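Local coordinates for protein catechol 1,2-dioxygenase (Acinetobacter sp., PDB 1DMH) that catalyses the iron(III)-dependent intradiol ring cleavage of catechol by molecular oxygen to cis,cis-muconate, acting as a homodimer joined by a helical zipper domain, at residues F14-V17 with L21-E24; M86-E91 with T101-E106; E154-H157 with F163-H166; R191-L196 with D278-F283; Y227-S230 with K236-T239. All coordinates share one frame; numbering follows the deposited sequence.

Contact 1: residues F14-V17 with L21-E24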
# COMPACT_ATOMS: atom_id res chain seq x y z
N PHE A 14 13.24 -16.41 -11.38
CA PHE A 14 13.32 -15.05 -10.90
C PHE A 14 12.39 -14.87 -9.68
O PHE A 14 12.77 -14.29 -8.67
CB PHE A 14 12.93 -14.07 -12.01
CG PHE A 14 13.07 -12.61 -11.62
CD1 PHE A 14 14.28 -12.14 -11.10
CD2 PHE A 14 12.01 -11.72 -11.80
CE1 PHE A 14 14.44 -10.79 -10.76
CE2 PHE A 14 12.16 -10.36 -11.46
CZ PHE A 14 13.38 -9.90 -10.94
N LEU A 15 11.16 -15.38 -9.79
CA LEU A 15 10.20 -15.27 -8.69
C LEU A 15 10.74 -15.94 -7.42
O LEU A 15 10.45 -15.49 -6.30
CB LEU A 15 8.87 -15.92 -9.10
CG LEU A 15 7.96 -15.09 -10.02
CD1 LEU A 15 6.87 -15.93 -10.64
CD2 LEU A 15 7.35 -13.95 -9.20
N ARG A 16 11.50 -17.02 -7.57
CA ARG A 16 12.02 -17.69 -6.39
C ARG A 16 13.14 -16.86 -5.78
O ARG A 16 13.25 -16.76 -4.55
CB ARG A 16 12.52 -19.10 -6.74
CG ARG A 16 11.41 -20.07 -7.16
CD ARG A 16 12.01 -21.45 -7.39
NE ARG A 16 12.55 -21.99 -6.14
CZ ARG A 16 11.79 -22.51 -5.18
NH1 ARG A 16 10.47 -22.57 -5.36
NH2 ARG A 16 12.33 -22.92 -4.04
N VAL A 17 13.96 -16.24 -6.62
CA VAL A 17 15.04 -15.39 -6.14
C VAL A 17 14.50 -14.16 -5.39
O VAL A 17 14.93 -13.85 -4.27
CB VAL A 17 15.90 -14.91 -7.30
CG1 VAL A 17 16.94 -13.89 -6.81
CG2 VAL A 17 16.55 -16.10 -7.96
N LEU A 21 13.53 -17.36 -1.53
CA LEU A 21 13.37 -18.78 -1.34
C LEU A 21 14.71 -19.49 -1.31
O LEU A 21 14.87 -20.48 -0.60
CB LEU A 21 12.47 -19.34 -2.45
CG LEU A 21 11.00 -19.61 -2.13
CD1 LEU A 21 10.44 -18.61 -1.15
CD2 LEU A 21 10.22 -19.66 -3.43
N GLU A 22 15.67 -18.97 -2.06
CA GLU A 22 16.99 -19.58 -2.10
C GLU A 22 17.93 -18.97 -1.01
O GLU A 22 19.10 -19.32 -0.90
CB GLU A 22 17.60 -19.41 -3.52
CG GLU A 22 16.60 -19.52 -4.74
CD GLU A 22 16.06 -20.94 -5.05
OE1 GLU A 22 15.53 -21.63 -4.15
OE2 GLU A 22 16.14 -21.35 -6.23
N GLN A 23 17.42 -18.03 -0.20
CA GLN A 23 18.22 -17.43 0.86
C GLN A 23 18.12 -18.24 2.13
O GLN A 23 17.09 -18.86 2.39
CB GLN A 23 17.76 -16.01 1.16
CG GLN A 23 18.01 -15.02 0.03
CD GLN A 23 19.49 -14.86 -0.26
OE1 GLN A 23 20.27 -14.45 0.60
NE2 GLN A 23 19.88 -15.18 -1.49
N GLU A 24 19.17 -18.21 2.93
CA GLU A 24 19.17 -18.99 4.14
C GLU A 24 18.54 -18.28 5.33
O GLU A 24 17.94 -18.91 6.20
CB GLU A 24 20.59 -19.40 4.49
CG GLU A 24 20.68 -20.15 5.79
CD GLU A 24 22.06 -20.76 6.01
OE1 GLU A 24 23.07 -20.00 5.94
OE2 GLU A 24 22.12 -21.99 6.25
O HOH W 1 16.51 -16.15 -3.00
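R16 and L21 are joined first through their backbones: the amide L21 N donates to R16 O over 3.1 Å. One residue further on, the link runs through solvent: a water gives a hydrogen to V17 O and accepts one from E22 N, so two successive carbonyls at the end of the helix are used by two successive amides of the outgoing chain.

The charged contact lies on the outside. R16 NH2 and E22 OE1 form a salt bridge of 3.5 Å, a weak hydrogen bond in which the two side chains run roughly perpendicular and the carboxylate is turned 68° from the guanidinium plane, so the groups do not pair flat. E22 gets there by a bend at chi2, -71°, which folds its carboxylate back toward the helix.

All this happens where helix 9-18 runs out into the loop before helix 28-47. In chain order it is the first helix, evidently one of the five N-terminal helices that each subunit gives to the helical zipper domain.

The apolar part belongs to L21. Its CD2 lies over one face of the R16 guanidinium, displaced toward the rim, with R16 NH1 nearest to L21 CD2 at 3.5 Å. L21 also packs on H35 of helix 28-47. Nearby, F14 meets Y255 and H82 of the second subunit edge-to-face, and V17 packs on the same Y255.

Contact 2: residues M86-E91 with T101-E106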
# COMPACT_ATOMS: atom_id res chain seq x y z
N MET A 86 -16.57 -14.33 7.34
CA MET A 86 -17.23 -15.48 6.73
C MET A 86 -16.43 -16.73 7.03
O MET A 86 -17.00 -17.80 7.28
CB MET A 86 -17.36 -15.29 5.21
CG MET A 86 -18.30 -14.17 4.82
SD MET A 86 -18.34 -13.90 3.02
CE MET A 86 -19.30 -15.40 2.50
N ARG A 87 -15.10 -16.61 7.01
CA ARG A 87 -14.26 -17.75 7.29
C ARG A 87 -14.47 -18.17 8.74
O ARG A 87 -14.62 -19.37 9.04
CB ARG A 87 -12.80 -17.40 7.04
CG ARG A 87 -12.47 -17.14 5.59
CD ARG A 87 -11.03 -16.70 5.47
NE ARG A 87 -10.11 -17.81 5.71
CZ ARG A 87 -9.00 -17.74 6.44
NH1 ARG A 87 -8.63 -16.61 7.05
NH2 ARG A 87 -8.22 -18.82 6.54
N MET A 88 -14.51 -17.19 9.65
CA MET A 88 -14.74 -17.50 11.06
C MET A 88 -16.08 -18.19 11.27
O MET A 88 -16.18 -19.15 12.06
CB MET A 88 -14.63 -16.25 11.90
CG MET A 88 -13.21 -15.82 12.07
SD MET A 88 -13.03 -14.43 13.22
CE MET A 88 -13.07 -12.99 12.15
N ASP A 89 -17.12 -17.73 10.57
CA ASP A 89 -18.43 -18.36 10.69
C ASP A 89 -18.41 -19.80 10.19
O ASP A 89 -18.98 -20.70 10.82
CB ASP A 89 -19.49 -17.61 9.90
CG ASP A 89 -19.87 -16.31 10.54
OD1 ASP A 89 -19.65 -16.14 11.75
OD2 ASP A 89 -20.42 -15.47 9.83
N ALA A 90 -17.74 -20.01 9.06
CA ALA A 90 -17.62 -21.35 8.49
C ALA A 90 -16.93 -22.27 9.49
O ALA A 90 -17.36 -23.41 9.71
CB ALA A 90 -16.82 -21.29 7.18
N GLU A 91 -15.84 -21.79 10.09
CA GLU A 91 -15.08 -22.58 11.05
C GLU A 91 -15.94 -22.91 12.27
O GLU A 91 -15.90 -24.04 12.76
CB GLU A 91 -13.85 -21.81 11.46
CG GLU A 91 -12.86 -22.63 12.19
CD GLU A 91 -11.72 -21.79 12.73
OE1 GLU A 91 -11.96 -20.99 13.68
OE2 GLU A 91 -10.59 -21.90 12.20
N THR A 101 -25.46 -14.52 18.89
CA THR A 101 -25.34 -13.14 18.41
C THR A 101 -24.26 -13.20 17.33
O THR A 101 -23.12 -13.51 17.63
CB THR A 101 -24.91 -12.17 19.52
OG1 THR A 101 -25.92 -12.10 20.53
CG2 THR A 101 -24.67 -10.79 18.95
N PRO A 102 -24.61 -12.88 16.08
CA PRO A 102 -23.73 -12.88 14.90
C PRO A 102 -22.55 -11.94 15.06
O PRO A 102 -22.72 -10.83 15.56
CB PRO A 102 -24.65 -12.38 13.78
CG PRO A 102 -26.02 -12.74 14.26
CD PRO A 102 -25.93 -12.33 15.69
N ARG A 103 -21.37 -12.38 14.63
CA ARG A 103 -20.20 -11.51 14.68
C ARG A 103 -20.25 -10.61 13.45
O ARG A 103 -20.96 -10.92 12.49
CB ARG A 103 -18.90 -12.33 14.56
CG ARG A 103 -18.82 -13.18 13.29
CD ARG A 103 -17.39 -13.62 13.00
NE ARG A 103 -16.76 -14.32 14.11
CZ ARG A 103 -17.00 -15.59 14.46
NH1 ARG A 103 -17.86 -16.32 13.76
NH2 ARG A 103 -16.37 -16.12 15.49
N THR A 104 -19.56 -9.49 13.49
CA THR A 104 -19.42 -8.69 12.28
C THR A 104 -18.14 -7.89 12.43
O THR A 104 -17.46 -8.02 13.45
CB THR A 104 -20.69 -7.84 11.86
OG1 THR A 104 -20.50 -7.47 10.48
CG2 THR A 104 -20.87 -6.58 12.69
N ILE A 105 -17.79 -7.07 11.44
CA ILE A 105 -16.48 -6.42 11.52
C ILE A 105 -16.24 -5.40 12.62
O ILE A 105 -17.14 -4.70 13.08
CB ILE A 105 -16.04 -5.82 10.12
CG1 ILE A 105 -16.74 -4.47 9.84
CG2 ILE A 105 -16.35 -6.84 9.01
CD1 ILE A 105 -16.20 -3.76 8.60
N GLU A 106 -14.99 -5.37 13.06
CA GLU A 106 -14.57 -4.46 14.09
C GLU A 106 -14.46 -3.06 13.52
O GLU A 106 -14.84 -2.09 14.17
CB GLU A 106 -13.20 -4.91 14.65
CG GLU A 106 -12.60 -3.98 15.69
CD GLU A 106 -11.25 -4.48 16.18
OE1 GLU A 106 -11.00 -5.71 16.16
OE2 GLU A 106 -10.43 -3.65 16.61
O HOH W 2 -21.64 -15.03 13.58
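R103 ties helix 80-94, in chain order the fifth helix and evidently one of the five of the zipper domain, to the connection that runs on to strand 111-112 and the catalytic part of the chain. Its side chain leaves that connection, reaches the helix surface and meets two consecutive residues there, one at the edge of its guanidinium and one over a face.

At the edge is D89. R103 NH1 donates to D89 OD1 over 2.7 Å in a salt bridge whose acceptor lies practically in the guanidinium plane. Seen from the acid, the approach is less regular: OD1 is met on its anti side and somewhat out of the carboxylate plane, and the two planes stand 47° apart. The two side chains run antiparallel alongside one another, which also brings R103 CG within 3.4 Å of D89 OD1.

Over one face is M88. Its CB sits above the centre of the guanidinium, 3.6 Å from R103 CZ, while its SD comes within 3.8 Å of R103 NE. The arginine chain bends at chi3 (55°), which turns the flat group over this methylene.

A water adds a second link, donating to D89 OD1 and accepting from R103 N, each at 2.9 Å. OD1 is thus gripped by two bonds.

Beyond the pair, D89 OD2 makes a salt bridge with R258, and R103 NH1 another with D92. With an arginine on each of its oxygens, D89 is probably held firmly in its ionised form, and R103, facing two acids, is likewise expected to keep its charge.

Contact 3: residues E154-H157 with F163-H166. With FE (Fe (III) ion), chain C; MCT (4-methylcatechol), chain D.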
# COMPACT_ATOMS: atom_id res chain seq x y z
N GLU A 154 -17.88 -3.29 25.72
CA GLU A 154 -17.23 -2.09 25.21
C GLU A 154 -18.02 -1.55 24.02
O GLU A 154 -18.28 -2.26 23.07
CB GLU A 154 -15.81 -2.40 24.78
CG GLU A 154 -14.99 -2.94 25.91
CD GLU A 154 -13.55 -3.18 25.51
OE1 GLU A 154 -12.85 -2.20 25.17
OE2 GLU A 154 -13.14 -4.35 25.52
N ILE A 155 -18.39 -0.27 24.10
CA ILE A 155 -19.18 0.39 23.08
C ILE A 155 -18.51 1.65 22.56
O ILE A 155 -17.94 2.42 23.32
CB ILE A 155 -20.55 0.79 23.67
CG1 ILE A 155 -21.18 -0.44 24.34
CG2 ILE A 155 -21.46 1.33 22.57
CD1 ILE A 155 -22.57 -0.20 24.83
N TRP A 156 -18.56 1.85 21.25
CA TRP A 156 -18.00 3.07 20.69
C TRP A 156 -18.81 3.38 19.46
O TRP A 156 -19.30 2.47 18.80
CB TRP A 156 -16.47 2.92 20.40
CG TRP A 156 -15.98 1.98 19.30
CD1 TRP A 156 -15.55 2.34 18.05
CD2 TRP A 156 -15.83 0.56 19.38
NE1 TRP A 156 -15.13 1.23 17.35
CE2 TRP A 156 -15.29 0.12 18.14
CE3 TRP A 156 -16.09 -0.39 20.38
CZ2 TRP A 156 -15.01 -1.22 17.88
CZ3 TRP A 156 -15.82 -1.73 20.12
CH2 TRP A 156 -15.28 -2.13 18.87
N HIS A 157 -19.01 4.66 19.18
CA HIS A 157 -19.81 5.06 18.02
C HIS A 157 -19.53 6.51 17.62
O HIS A 157 -18.83 7.23 18.33
CB HIS A 157 -21.30 4.85 18.31
CG HIS A 157 -21.86 5.76 19.37
ND1 HIS A 157 -22.28 7.05 19.11
CD2 HIS A 157 -22.08 5.56 20.70
CE1 HIS A 157 -22.73 7.60 20.22
NE2 HIS A 157 -22.63 6.72 21.20
N PHE A 163 -18.44 11.42 12.91
CA PHE A 163 -17.06 11.40 13.39
C PHE A 163 -16.92 10.74 14.77
O PHE A 163 -17.79 10.87 15.63
CB PHE A 163 -16.50 12.82 13.46
CG PHE A 163 -16.46 13.50 12.15
CD1 PHE A 163 -16.24 12.77 10.99
CD2 PHE A 163 -16.67 14.86 12.06
CE1 PHE A 163 -16.23 13.38 9.73
CE2 PHE A 163 -16.67 15.49 10.82
CZ PHE A 163 -16.44 14.74 9.65
N TYR A 164 -15.79 10.06 14.94
CA TYR A 164 -15.45 9.37 16.18
C TYR A 164 -14.38 10.16 16.91
O TYR A 164 -13.56 10.85 16.27
CB TYR A 164 -14.84 7.99 15.90
CG TYR A 164 -15.79 6.92 15.38
CD1 TYR A 164 -16.22 6.92 14.04
CD2 TYR A 164 -16.21 5.90 16.21
CE1 TYR A 164 -17.06 5.90 13.57
CE2 TYR A 164 -17.04 4.89 15.77
CZ TYR A 164 -17.46 4.90 14.45
OH TYR A 164 -18.30 3.91 14.06
N SER A 165 -14.36 10.05 18.24
CA SER A 165 -13.33 10.72 19.01
C SER A 165 -12.01 10.04 18.61
O SER A 165 -11.99 8.85 18.27
CB SER A 165 -13.60 10.60 20.53
OG SER A 165 -13.67 9.27 20.98
N HIS A 166 -10.92 10.82 18.64
CA HIS A 166 -9.58 10.37 18.29
C HIS A 166 -9.38 10.25 16.78
O HIS A 166 -8.27 10.02 16.32
CB HIS A 166 -9.27 9.06 19.01
CG HIS A 166 -9.33 9.18 20.50
ND1 HIS A 166 -8.38 9.86 21.24
CD2 HIS A 166 -10.29 8.81 21.39
CE1 HIS A 166 -8.75 9.91 22.50
NE2 HIS A 166 -9.91 9.28 22.62
FE FE C . -18.10 2.39 12.90
C1 MCT D . -15.42 1.44 8.71
C2 MCT D . -15.93 0.77 9.84
C3 MCT D . -16.58 1.54 10.83
O3 MCT D . -17.08 0.90 11.93
C4 MCT D . -16.73 2.91 10.71
O4 MCT D . -17.38 3.60 11.70
C5 MCT D . -16.25 3.58 9.62
C6 MCT D . -15.56 2.80 8.56
C MCT D . -14.70 0.63 7.61
O HOH W 3 -16.28 8.10 19.26
O HOH W 4 -15.73 2.07 11.94
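Y164 and W156 meet rim to rim: W156 CD1 lies 3.7 Å from Y164 CE2, the five-membered ring of the indole stands at 54° to the phenol ring, and neither ring covers the other. The same tyrosine atom, CE2, also comes obliquely to the backbone of H157, 3.5 Å from H157 C. Y164 thus rests against both W156 and H157, and its CG, placed beside the backbone N (chi1 -71°), swings the ring across H157 toward the metal.

The phenol oxygen binds the iron(III) ion, Y164 OH to iron at 1.9 Å. The 4-methylcatechol chelates the metal with O3 at 2.0 Å and O4 at 1.8 Å from the iron. A water bridges the two backbones, donating to H157 O and accepting from S165 N. W156 also stacks on H226, another iron ligand, so one indole touches two of the residues that hold the metal.

H224 and H226 complete the protein ligands here. Y200, also an iron-binding residue, is not among them, consistent with the release of one tyrosine on catechol binding that is known for the two-tyrosine, two-histidine iron site of intradiol dioxygenases.

Contact 4: residues R191-L196 with D278-F283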
# COMPACT_ATOMS: atom_id res chain seq x y z
N ARG A 191 -26.34 -0.46 30.67
CA ARG A 191 -27.23 0.59 30.25
C ARG A 191 -26.39 1.82 30.03
O ARG A 191 -25.54 2.15 30.86
CB ARG A 191 -28.27 0.83 31.33
CG ARG A 191 -29.25 1.95 31.02
CD ARG A 191 -30.21 2.12 32.17
NE ARG A 191 -30.97 3.37 32.09
CZ ARG A 191 -32.18 3.50 31.55
NH1 ARG A 191 -32.81 2.43 31.05
NH2 ARG A 191 -32.78 4.70 31.53
N VAL A 192 -26.59 2.48 28.91
CA VAL A 192 -25.83 3.69 28.68
C VAL A 192 -26.71 4.78 28.17
O VAL A 192 -27.75 4.52 27.57
CB VAL A 192 -24.69 3.52 27.64
CG1 VAL A 192 -23.72 2.55 28.15
CG2 VAL A 192 -25.25 3.05 26.31
N ARG A 193 -26.30 6.01 28.45
CA ARG A 193 -26.99 7.16 27.93
C ARG A 193 -25.97 7.78 26.94
O ARG A 193 -24.82 8.03 27.31
CB ARG A 193 -27.35 8.16 29.03
CG ARG A 193 -27.77 9.49 28.44
CD ARG A 193 -28.23 10.51 29.46
NE ARG A 193 -28.38 11.79 28.77
CZ ARG A 193 -28.94 12.87 29.28
NH1 ARG A 193 -29.42 12.84 30.51
NH2 ARG A 193 -29.04 13.98 28.56
N THR A 194 -26.38 7.98 25.69
CA THR A 194 -25.48 8.57 24.71
C THR A 194 -26.35 9.31 23.68
O THR A 194 -27.43 9.81 24.05
CB THR A 194 -24.63 7.47 24.04
OG1 THR A 194 -23.65 8.08 23.20
CG2 THR A 194 -25.49 6.51 23.24
N ILE A 195 -25.90 9.44 22.43
CA ILE A 195 -26.73 10.08 21.41
C ILE A 195 -26.80 9.16 20.19
O ILE A 195 -25.95 8.28 20.03
CB ILE A 195 -26.17 11.47 20.94
CG1 ILE A 195 -24.76 11.29 20.37
CG2 ILE A 195 -26.18 12.48 22.08
CD1 ILE A 195 -24.21 12.54 19.73
N LEU A 196 -27.82 9.34 19.36
CA LEU A 196 -27.96 8.53 18.14
C LEU A 196 -26.88 8.92 17.16
O LEU A 196 -26.72 10.09 16.84
CB LEU A 196 -29.29 8.76 17.45
CG LEU A 196 -30.44 7.80 17.69
CD1 LEU A 196 -31.59 8.24 16.80
CD2 LEU A 196 -30.04 6.38 17.35
N ASP A 278 -35.38 9.82 33.55
CA ASP A 278 -34.77 11.07 33.95
C ASP A 278 -33.86 11.73 32.92
O ASP A 278 -32.67 11.88 33.11
CB ASP A 278 -34.07 10.94 35.32
CG ASP A 278 -33.17 9.71 35.42
OD1 ASP A 278 -33.68 8.58 35.24
OD2 ASP A 278 -31.95 9.87 35.70
N VAL A 279 -34.46 12.11 31.80
CA VAL A 279 -33.75 12.83 30.76
C VAL A 279 -34.43 14.18 30.70
O VAL A 279 -35.41 14.41 31.41
CB VAL A 279 -33.80 12.10 29.38
CG1 VAL A 279 -32.98 10.82 29.45
CG2 VAL A 279 -35.23 11.79 29.00
N GLU A 280 -33.93 15.07 29.85
CA GLU A 280 -34.47 16.44 29.77
C GLU A 280 -35.43 16.73 28.63
O GLU A 280 -35.80 17.88 28.42
CB GLU A 280 -33.29 17.43 29.68
CG GLU A 280 -32.20 17.27 30.77
CD GLU A 280 -31.33 15.98 30.62
OE1 GLU A 280 -30.77 15.77 29.52
OE2 GLU A 280 -31.21 15.21 31.62
N GLY A 281 -35.84 15.70 27.89
CA GLY A 281 -36.75 15.91 26.78
C GLY A 281 -36.91 14.63 26.00
O GLY A 281 -36.45 13.60 26.45
N PRO A 282 -37.56 14.65 24.82
CA PRO A 282 -37.75 13.44 24.02
C PRO A 282 -36.42 12.72 23.76
O PRO A 282 -35.36 13.35 23.60
CB PRO A 282 -38.41 13.98 22.75
CG PRO A 282 -37.95 15.44 22.71
CD PRO A 282 -38.19 15.80 24.15
N PHE A 283 -36.47 11.39 23.72
CA PHE A 283 -35.27 10.60 23.52
C PHE A 283 -35.61 9.32 22.77
O PHE A 283 -36.79 8.95 22.63
CB PHE A 283 -34.65 10.25 24.89
CG PHE A 283 -35.49 9.31 25.71
CD1 PHE A 283 -36.57 9.78 26.46
CD2 PHE A 283 -35.25 7.94 25.69
CE1 PHE A 283 -37.41 8.90 27.16
CE2 PHE A 283 -36.08 7.05 26.39
CZ PHE A 283 -37.16 7.53 27.13
O HOH W 5 -30.05 11.02 32.11
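R193 reaches E280 with a fully straight side chain, its CG trans to the amide nitrogen (chi1 167°), while E280 folds at chi2 (70°) to bring its carboxylate round to meet it. The arginine stands on strand 189-195; the acid belongs to the loop between helix 271-276 and strand 283-291.

The outcome is an end-on, two-nitrogen salt bridge. R193 NH2 donates to E280 OE1 over 2.7 Å and R193 NH1 to E280 OE2 over 3.2 Å, both fairly straight. Each oxygen uses its syn lone pair, and guanidinium and carboxylate lie only 13° from coplanar. A weak third bond runs from NH1 to OE1.

V279 covers part of one guanidinium face, its CG1 4.2 Å from R193 NH1. At the edge, a water lies between R193 NH1 and D278 O; it donates to D278 O over 2.9 Å, but its leg to R193 NH1 is modelled too short and is doubtful. D278, with positive phi, is the C-prime residue of the Schellman motif that ends helix 271-276.

R122 NH1 comes close to R193 NH2, so the E280 carboxylate probably offsets a local excess of positive charge. E280 is exposed, and at the surface solvent would probably screen this pair of charges, so the bridge may count for less than its good geometry suggests.

Contact 5: residues Y227-S230 with K236-T239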
# COMPACT_ATOMS: atom_id res chain seq x y z
N TYR A 227 -19.64 -2.98 19.36
CA TYR A 227 -19.56 -3.70 20.62
C TYR A 227 -18.39 -4.69 20.66
O TYR A 227 -18.07 -5.34 19.65
CB TYR A 227 -20.79 -4.60 20.85
CG TYR A 227 -22.08 -3.95 21.25
CD1 TYR A 227 -22.91 -3.34 20.30
CD2 TYR A 227 -22.50 -3.98 22.58
CE1 TYR A 227 -24.14 -2.79 20.66
CE2 TYR A 227 -23.72 -3.43 22.96
CZ TYR A 227 -24.54 -2.84 22.00
OH TYR A 227 -25.76 -2.33 22.39
N PHE A 228 -17.78 -4.79 21.84
CA PHE A 228 -16.78 -5.81 22.18
C PHE A 228 -17.45 -6.31 23.47
O PHE A 228 -17.88 -5.51 24.31
CB PHE A 228 -15.43 -5.24 22.59
CG PHE A 228 -14.41 -5.19 21.50
CD1 PHE A 228 -14.49 -6.04 20.40
CD2 PHE A 228 -13.37 -4.31 21.58
CE1 PHE A 228 -13.50 -5.99 19.39
CE2 PHE A 228 -12.38 -4.24 20.59
CZ PHE A 228 -12.45 -5.08 19.49
N VAL A 229 -17.61 -7.62 23.62
CA VAL A 229 -18.14 -8.15 24.86
C VAL A 229 -17.19 -9.30 25.22
O VAL A 229 -16.94 -10.20 24.41
CB VAL A 229 -19.58 -8.70 24.73
CG1 VAL A 229 -20.09 -9.16 26.12
CG2 VAL A 229 -20.51 -7.62 24.18
N SER A 230 -16.63 -9.25 26.42
CA SER A 230 -15.77 -10.33 26.88
C SER A 230 -16.16 -10.75 28.31
O SER A 230 -16.72 -9.95 29.08
CB SER A 230 -14.29 -9.93 26.80
OG SER A 230 -13.99 -8.78 27.53
N LYS A 236 -14.31 -13.80 22.97
CA LYS A 236 -14.59 -12.37 22.86
C LYS A 236 -15.48 -12.14 21.63
O LYS A 236 -15.16 -12.61 20.52
CB LYS A 236 -13.30 -11.59 22.74
CG LYS A 236 -13.48 -10.12 22.78
CD LYS A 236 -12.11 -9.49 22.65
CE LYS A 236 -12.18 -8.00 22.85
NZ LYS A 236 -10.80 -7.44 22.99
N LEU A 237 -16.59 -11.45 21.84
CA LEU A 237 -17.55 -11.19 20.76
C LEU A 237 -17.28 -9.82 20.15
O LEU A 237 -17.12 -8.84 20.87
CB LEU A 237 -19.00 -11.17 21.32
CG LEU A 237 -20.26 -11.47 20.49
CD1 LEU A 237 -21.38 -10.67 21.09
CD2 LEU A 237 -20.09 -11.23 19.02
N THR A 238 -17.23 -9.75 18.83
CA THR A 238 -17.07 -8.48 18.14
C THR A 238 -18.32 -8.37 17.27
O THR A 238 -18.60 -9.27 16.48
CB THR A 238 -15.83 -8.46 17.21
OG1 THR A 238 -14.65 -8.56 18.00
CG2 THR A 238 -15.78 -7.14 16.37
N THR A 239 -19.08 -7.29 17.41
CA THR A 239 -20.27 -7.16 16.59
C THR A 239 -20.70 -5.70 16.56
O THR A 239 -19.98 -4.81 17.02
CB THR A 239 -21.42 -8.10 17.14
OG1 THR A 239 -22.48 -8.16 16.18
CG2 THR A 239 -22.00 -7.56 18.44
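K236 comes first on the returning side of a beta hairpin, strands 220-230 and 237-243, in the mixed sheet of the dioxygenase fold. With CG trans to its amide nitrogen (chi1 -174°) and the rest stretched out, the lysine reaches over F228: CE sits over the ring, 3.9 Å from the F228 ring centroid, and K236 NZ follows at 4.3 Å from that centroid, only 11° off the normal, a CH-pi and a cation-pi contact on one face.

L237 pairs with V229 as a hydrogen-bonded antiparallel pair. L237 N donates to V229 O over 2.9 Å and V229 N to L237 O over 3.0 Å, while L237 O also receives the CA-H of F228. The two side chains pack together on the face that packs against L290 of strand 283-291.

T238 is the non-hydrogen-bonded partner of F228, on the side of the sheet where W156 and Y110 meet the phenylalanine. Its hydroxyl lies at the ring edge, in plane, with T238 OG1 3.1 Å from F228 CE1.

T239 and Y227 form the next hydrogen-bonded pair, their N...O distances a little longer. T239 OG1 goes to P102 O, while T239 CG2 rests 4.0 Å from Y227 CB.

Contacts 3 and 5 are buried and share the mixed sheet, since strands 152-157 and 220-230 are neighbours in it: E154 N bonds to F228 O and W156 packs on F228. Contact 4 reaches the same sheet from the surface, tied to contact 3 through H157 NE2 and T194 OG1. Contact 2, partly buried, leans on contact 5 through P102 and T104. Contact 1 stands apart, about 37 Å between its centre and that of contact 2, yet both touch the second subunit. Arginine-acid pairs mark contacts 1, 2 and 4, weak in 1 and two-pronged in 4; inside, ring packing, strand pairing and metal binding take over.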